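Local coordinates for flagellar hook-associated protein (Burkholderia pseudomallei, PDB 4UT1) that probably serves as a structural protein of the bacterial flagellum, at the junction that joins the hook to the filament, at residues 158-172 / 292-304. Numbering follows the deposited sequence.
Sequences YSQLRQSVNSQLTDT and LLAFRSQTLDPAQ. With EDO (1,2-ethanediol), chain M.
Tyr158, Arg162 and Val165 of 158-172 pack against 292-304 in a buried antiparallel helix-helix contact within the long helical bundle of FlgK. The segments belong to helices 134-193 and 287-322, and their axes run at 155° to each other. Helices 80-106 and 593-630 add further side chains around the pair. At one end Leu292 is a knob in a hole formed by Val165, Gln168, Leu169 and Thr172. Leu292 CD1 lies 3.6 Å from Leu169 CD2, while Leu292 CD2 rests on Gln168 CB. Val165 spreads its two methyls: CG2 meets the edge of the Phe295 ring, and CG1 lies by Arg296 CD. Toward the other end, Leu300 divides its methyls too. CD1 touches Tyr158 CD1 at the ring edge and CD2 packs on Arg162 CA. Gln304 CB covers one face of the Tyr158 ring in a CH-pi contact, offset toward the rim. The Tyr158 hydroxyl is hydrogen-bonded to Tyr600 of helix 593-630. Segment 292-304 contains a wider pi-type turn at 296-300, where Phe295 O accepts from both Thr299 N and Leu300 N. Arg296 faces 158-172 but also binds Asp281 through NH2 and Leu260 O through NH1. A water accepts from Arg296 NH1 at 3.0 Å and donates to Arg162 O and Asn166 OD1, joining the helices. Asn166 OD1 also takes Leu260 N. The polar centre is Arg162. A bend at chi3 (-63°) helps turn its guanidinium edge onto Asp301 and Gln304. NE also pairs with Glu259, and the two acids probably balance the buried charge. Asp301 OD1 takes Arg162 NE at 3.0 Å and Arg162 NH2 at 2.9 Å, both from one face of the carboxylate. Gln304 OE1, its amide nearly coplanar with the guanidinium, receives Arg162 NH1 at 2.9 Å and Arg162 NH2 at 2.7 Å, end-on.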
loop_
_atom_site.group_PDB
_atom_site.type_symbol
_atom_site.label_atom_id
_atom_site.label_comp_id
_atom_site.label_asym_id
_atom_site.label_seq_id
_atom_site.Cartn_x
_atom_site.Cartn_y
_atom_site.Cartn_z
ATOM N N TYR A 158 -8.962 -10.600 2.375
ATOM C CA TYR A 158 -9.384 -9.237 2.621
ATOM C C TYR A 158 -10.673 -8.905 1.882
ATOM O O TYR A 158 -11.573 -8.298 2.461
ATOM C CB TYR A 158 -8.258 -8.252 2.261
ATOM C CG TYR A 158 -7.318 -8.108 3.431
ATOM C CD1 TYR A 158 -7.691 -7.363 4.544
ATOM C CD2 TYR A 158 -6.083 -8.763 3.456
ATOM C CE1 TYR A 158 -6.870 -7.242 5.633
ATOM C CE2 TYR A 158 -5.253 -8.647 4.542
ATOM C CZ TYR A 158 -5.642 -7.893 5.629
ATOM O OH TYR A 158 -4.815 -7.784 6.721
ATOM N N SER A 159 -10.803 -9.328 0.630
ATOM C CA SER A 159 -12.008 -9.003 -0.115
ATOM C C SER A 159 -13.190 -9.802 0.438
ATOM O O SER A 159 -14.332 -9.363 0.381
ATOM C CB SER A 159 -11.814 -9.279 -1.609
ATOM O OG SER A 159 -11.554 -10.645 -1.829
ATOM N N GLN A 160 -12.904 -10.982 0.983
ATOM C CA GLN A 160 -13.965 -11.799 1.548
ATOM C C GLN A 160 -14.531 -11.152 2.813
ATOM O O GLN A 160 -15.752 -11.066 2.991
ATOM C CB GLN A 160 -13.451 -13.220 1.814
ATOM C CG GLN A 160 -13.279 -14.033 0.524
ATOM C CD GLN A 160 -12.487 -15.336 0.729
ATOM O OE1 GLN A 160 -12.127 -15.685 1.850
ATOM N NE2 GLN A 160 -12.206 -16.040 -0.367
ATOM N N LEU A 161 -13.639 -10.694 3.679
ATOM C CA LEU A 161 -14.024 -9.915 4.844
ATOM C C LEU A 161 -14.772 -8.644 4.438
ATOM O O LEU A 161 -15.775 -8.271 5.067
ATOM C CB LEU A 161 -12.792 -9.557 5.677
ATOM C CG LEU A 161 -12.239 -10.698 6.533
ATOM C CD1 LEU A 161 -10.994 -10.244 7.266
ATOM C CD2 LEU A 161 -13.302 -11.172 7.511
ATOM N N ARG A 162 -14.293 -7.990 3.384
ATOM C CA ARG A 162 -14.928 -6.756 2.917
ATOM C C ARG A 162 -16.347 -7.045 2.437
ATOM O O ARG A 162 -17.283 -6.265 2.701
ATOM C CB ARG A 162 -14.107 -6.087 1.812
ATOM C CG ARG A 162 -14.655 -4.707 1.418
ATOM C CD ARG A 162 -13.672 -3.920 0.558
ATOM N NE ARG A 162 -12.443 -3.622 1.282
ATOM C CZ ARG A 162 -11.278 -4.225 1.063
ATOM N NH1 ARG A 162 -11.163 -5.159 0.122
ATOM N NH2 ARG A 162 -10.220 -3.880 1.784
ATOM N N GLN A 163 -16.526 -8.181 1.767
ATOM C CA GLN A 163 -17.867 -8.540 1.312
ATOM C C GLN A 163 -18.745 -9.013 2.471
ATOM O O GLN A 163 -19.951 -8.758 2.477
ATOM C CB GLN A 163 -17.804 -9.602 0.220
ATOM C CG GLN A 163 -19.167 -10.145 -0.175
ATOM C CD GLN A 163 -20.126 -9.063 -0.607
ATOM O OE1 GLN A 163 -19.711 -7.994 -1.076
ATOM N NE2 GLN A 163 -21.424 -9.328 -0.458
ATOM N N SER A 164 -18.145 -9.707 3.440
ATOM C CA SER A 164 -18.854 -10.073 4.661
ATOM C C SER A 164 -19.406 -8.821 5.340
ATOM O O SER A 164 -20.561 -8.797 5.773
ATOM C CB SER A 164 -17.937 -10.852 5.611
ATOM O OG SER A 164 -18.640 -11.245 6.775
ATOM N N VAL A 165 -18.610 -7.758 5.393
ATOM C CA VAL A 165 -19.114 -6.495 5.929
ATOM C C VAL A 165 -20.313 -5.983 5.104
ATOM O O VAL A 165 -21.344 -5.597 5.669
ATOM C CB VAL A 165 -17.993 -5.430 5.989
ATOM C CG1 VAL A 165 -18.589 -4.042 6.267
ATOM C CG2 VAL A 165 -16.986 -5.822 7.064
ATOM N N ASN A 166 -20.203 -6.023 3.779
ATOM C CA ASN A 166 -21.324 -5.643 2.914
ATOM C C ASN A 166 -22.613 -6.373 3.255
ATOM O O ASN A 166 -23.668 -5.758 3.443
ATOM C CB ASN A 166 -20.980 -5.907 1.451
ATOM C CG ASN A 166 -20.063 -4.846 0.877
ATOM O OD1 ASN A 166 -19.952 -3.759 1.439
ATOM N ND2 ASN A 166 -19.416 -5.149 -0.247
ATOM N N SER A 167 -22.530 -7.696 3.328
ATOM C CA SER A 167 -23.719 -8.492 3.629
ATOM C C SER A 167 -24.295 -8.165 4.997
ATOM O O SER A 167 -25.521 -8.072 5.160
ATOM C CB SER A 167 -23.401 -9.977 3.522
ATOM O OG SER A 167 -23.312 -10.339 2.155
ATOM N N GLN A 168 -23.424 -7.967 5.975
ATOM C CA GLN A 168 -23.888 -7.659 7.323
ATOM C C GLN A 168 -24.511 -6.274 7.419
ATOM O O GLN A 168 -25.496 -6.081 8.150
ATOM C CB GLN A 168 -22.746 -7.795 8.324
ATOM C CG GLN A 168 -22.388 -9.260 8.594
ATOM C CD GLN A 168 -21.250 -9.409 9.573
ATOM O OE1 GLN A 168 -20.213 -9.977 9.244
ATOM N NE2 GLN A 168 -21.434 -8.910 10.783
ATOM N N LEU A 169 -23.956 -5.314 6.680
ATOM C CA LEU A 169 -24.584 -3.997 6.569
ATOM C C LEU A 169 -26.013 -4.127 6.048
ATOM O O LEU A 169 -26.938 -3.557 6.613
ATOM C CB LEU A 169 -23.774 -3.063 5.658
ATOM C CG LEU A 169 -22.428 -2.603 6.221
ATOM C CD1 LEU A 169 -21.639 -1.839 5.184
ATOM C CD2 LEU A 169 -22.628 -1.751 7.482
ATOM N N THR A 170 -26.203 -4.882 4.975
ATOM C CA THR A 170 -27.550 -5.045 4.418
ATOM C C THR A 170 -28.490 -5.755 5.391
ATOM O O THR A 170 -29.642 -5.336 5.580
ATOM C CB THR A 170 -27.513 -5.823 3.084
ATOM O OG1 THR A 170 -26.744 -5.081 2.137
ATOM C CG2 THR A 170 -28.927 -6.042 2.533
ATOM N N ASP A 171 -28.006 -6.821 6.021
ATOM C CA ASP A 171 -28.824 -7.534 7.000
ATOM C C ASP A 171 -29.190 -6.612 8.139
ATOM O O ASP A 171 -30.325 -6.639 8.620
ATOM C CB ASP A 171 -28.108 -8.765 7.545
ATOM C CG ASP A 171 -28.087 -9.901 6.555
ATOM O OD1 ASP A 171 -28.811 -9.800 5.544
ATOM O OD2 ASP A 171 -27.357 -10.889 6.788
ATOM N N THR A 172 -28.236 -5.772 8.539
ATOM C CA THR A 172 -28.451 -4.868 9.651
ATOM C C THR A 172 -29.543 -3.860 9.285
ATOM O O THR A 172 -30.426 -3.564 10.099
ATOM C CB THR A 172 -27.168 -4.135 10.045
ATOM O OG1 THR A 172 -26.188 -5.088 10.476
ATOM C CG2 THR A 172 -27.436 -3.153 11.181
ATOM N N LEU A 292 -19.405 -2.211 12.293
ATOM C CA LEU A 292 -19.055 -2.700 10.961
ATOM C C LEU A 292 -18.257 -1.645 10.220
ATOM O O LEU A 292 -17.204 -1.933 9.652
ATOM C CB LEU A 292 -20.306 -3.051 10.154
ATOM C CG LEU A 292 -20.998 -4.373 10.491
ATOM C CD1 LEU A 292 -22.453 -4.332 10.048
ATOM C CD2 LEU A 292 -20.281 -5.534 9.818
ATOM N N LEU A 293 -18.787 -0.421 10.217
ATOM C CA LEU A 293 -18.156 0.691 9.522
ATOM C C LEU A 293 -16.784 1.051 10.090
ATOM O O LEU A 293 -15.843 1.282 9.336
ATOM C CB LEU A 293 -19.078 1.916 9.557
ATOM C CG LEU A 293 -20.405 1.699 8.833
ATOM C CD1 LEU A 293 -21.355 2.882 9.030
ATOM C CD2 LEU A 293 -20.174 1.427 7.354
ATOM N N ALA A 294 -16.664 1.114 11.414
ATOM C CA ALA A 294 -15.370 1.433 12.031
ATOM C C ALA A 294 -14.301 0.377 11.717
ATOM O O ALA A 294 -13.142 0.710 11.462
ATOM C CB ALA A 294 -15.523 1.588 13.534
ATOM N N PHE A 295 -14.691 -0.894 11.752
ATOM C CA PHE A 295 -13.786 -1.982 11.393
ATOM C C PHE A 295 -13.287 -1.806 9.967
ATOM O O PHE A 295 -12.091 -1.922 9.699
ATOM C CB PHE A 295 -14.481 -3.348 11.550
ATOM C CG PHE A 295 -13.727 -4.495 10.920
ATOM C CD1 PHE A 295 -12.567 -4.981 11.496
ATOM C CD2 PHE A 295 -14.189 -5.093 9.749
ATOM C CE1 PHE A 295 -11.879 -6.031 10.918
ATOM C CE2 PHE A 295 -13.500 -6.144 9.163
ATOM C CZ PHE A 295 -12.339 -6.611 9.750
ATOM N N ARG A 296 -14.206 -1.504 9.058
ATOM C CA ARG A 296 -13.856 -1.342 7.652
ATOM C C ARG A 296 -12.862 -0.196 7.414
ATOM O O ARG A 296 -11.820 -0.397 6.794
ATOM C CB ARG A 296 -15.120 -1.109 6.811
ATOM C CG ARG A 296 -14.872 -1.204 5.307
ATOM C CD ARG A 296 -16.164 -1.245 4.513
ATOM N NE ARG A 296 -16.901 0.006 4.585
ATOM C CZ ARG A 296 -18.117 0.180 4.075
ATOM N NH1 ARG A 296 -18.719 -0.823 3.460
ATOM N NH2 ARG A 296 -18.724 1.359 4.180
ATOM N N SER A 297 -13.181 0.993 7.915
ATOM C CA SER A 297 -12.363 2.177 7.622
ATOM C C SER A 297 -11.099 2.281 8.481
ATOM O O SER A 297 -10.121 2.903 8.063
ATOM C CB SER A 297 -13.195 3.460 7.785
ATOM O OG SER A 297 -13.631 3.614 9.129
ATOM N N GLN A 298 -11.101 1.688 9.673
ATOM C CA GLN A 298 -9.978 1.909 10.585
ATOM C C GLN A 298 -9.035 0.715 10.697
ATOM O O GLN A 298 -7.878 0.868 11.097
ATOM C CB GLN A 298 -10.493 2.304 11.969
ATOM C CG GLN A 298 -11.376 3.566 11.951
ATOM C CD GLN A 298 -10.656 4.789 11.421
ATOM O OE1 GLN A 298 -10.964 5.292 10.334
ATOM N NE2 GLN A 298 -9.693 5.281 12.186
ATOM N N THR A 299 -9.507 -0.464 10.319
ATOM C CA THR A 299 -8.681 -1.663 10.426
ATOM C C THR A 299 -8.529 -2.373 9.086
ATOM O O THR A 299 -7.411 -2.564 8.603
ATOM C CB THR A 299 -9.260 -2.660 11.477
ATOM O OG1 THR A 299 -9.102 -2.118 12.795
ATOM C CG2 THR A 299 -8.555 -4.011 11.407
ATOM N N LEU A 300 -9.649 -2.767 8.488
ATOM C CA LEU A 300 -9.624 -3.601 7.282
ATOM C C LEU A 300 -8.951 -2.939 6.072
ATOM O O LEU A 300 -7.987 -3.474 5.511
ATOM C CB LEU A 300 -11.049 -4.004 6.900
ATOM C CG LEU A 300 -11.164 -5.032 5.773
ATOM C CD1 LEU A 300 -10.715 -6.393 6.272
ATOM C CD2 LEU A 300 -12.593 -5.099 5.235
ATOM N N ASP A 301 -9.459 -1.779 5.669
ATOM C CA ASP A 301 -8.952 -1.123 4.480
ATOM C C ASP A 301 -7.511 -0.645 4.694
ATOM O O ASP A 301 -6.692 -0.775 3.796
ATOM C CB ASP A 301 -9.879 0.034 4.054
ATOM C CG ASP A 301 -11.216 -0.468 3.498
ATOM O OD1 ASP A 301 -11.352 -1.694 3.288
ATOM O OD2 ASP A 301 -12.141 0.353 3.274
ATOM N N PRO A 302 -7.184 -0.108 5.889
ATOM C CA PRO A 302 -5.766 0.225 6.066
ATOM C C PRO A 302 -4.878 -1.002 6.005
ATOM O O PRO A 302 -3.788 -0.940 5.424
ATOM C CB PRO A 302 -5.723 0.863 7.462
ATOM C CG PRO A 302 -7.092 1.471 7.606
ATOM C CD PRO A 302 -8.011 0.459 6.964
ATOM N N ALA A 303 -5.338 -2.107 6.578
ATOM C CA ALA A 303 -4.511 -3.302 6.621
ATOM C C ALA A 303 -4.230 -3.787 5.211
ATOM O O ALA A 303 -3.108 -4.168 4.909
ATOM C CB ALA A 303 -5.168 -4.408 7.439
ATOM N N GLN A 304 -5.235 -3.783 4.342
ATOM C CA GLN A 304 -4.973 -4.270 2.996
ATOM C C GLN A 304 -4.071 -3.307 2.222
ATOM O O GLN A 304 -3.244 -3.739 1.423
ATOM C CB GLN A 304 -6.259 -4.515 2.213
ATOM C CG GLN A 304 -5.948 -5.266 0.918
ATOM C CD GLN A 304 -7.166 -5.706 0.175
ATOM O OE1 GLN A 304 -8.307 -5.458 0.600
ATOM N NE2 GLN A 304 -6.946 -6.365 -0.956
HETATM C C1 EDO M . -27.760 -7.998 11.895
HETATM O O1 EDO M . -26.806 -7.031 12.354
HETATM C C2 EDO M . -27.041 -9.269 11.463
HETATM O O2 EDO M . -25.874 -8.936 10.697
HETATM O O HOH W 1 -17.611 -3.475 2.745
#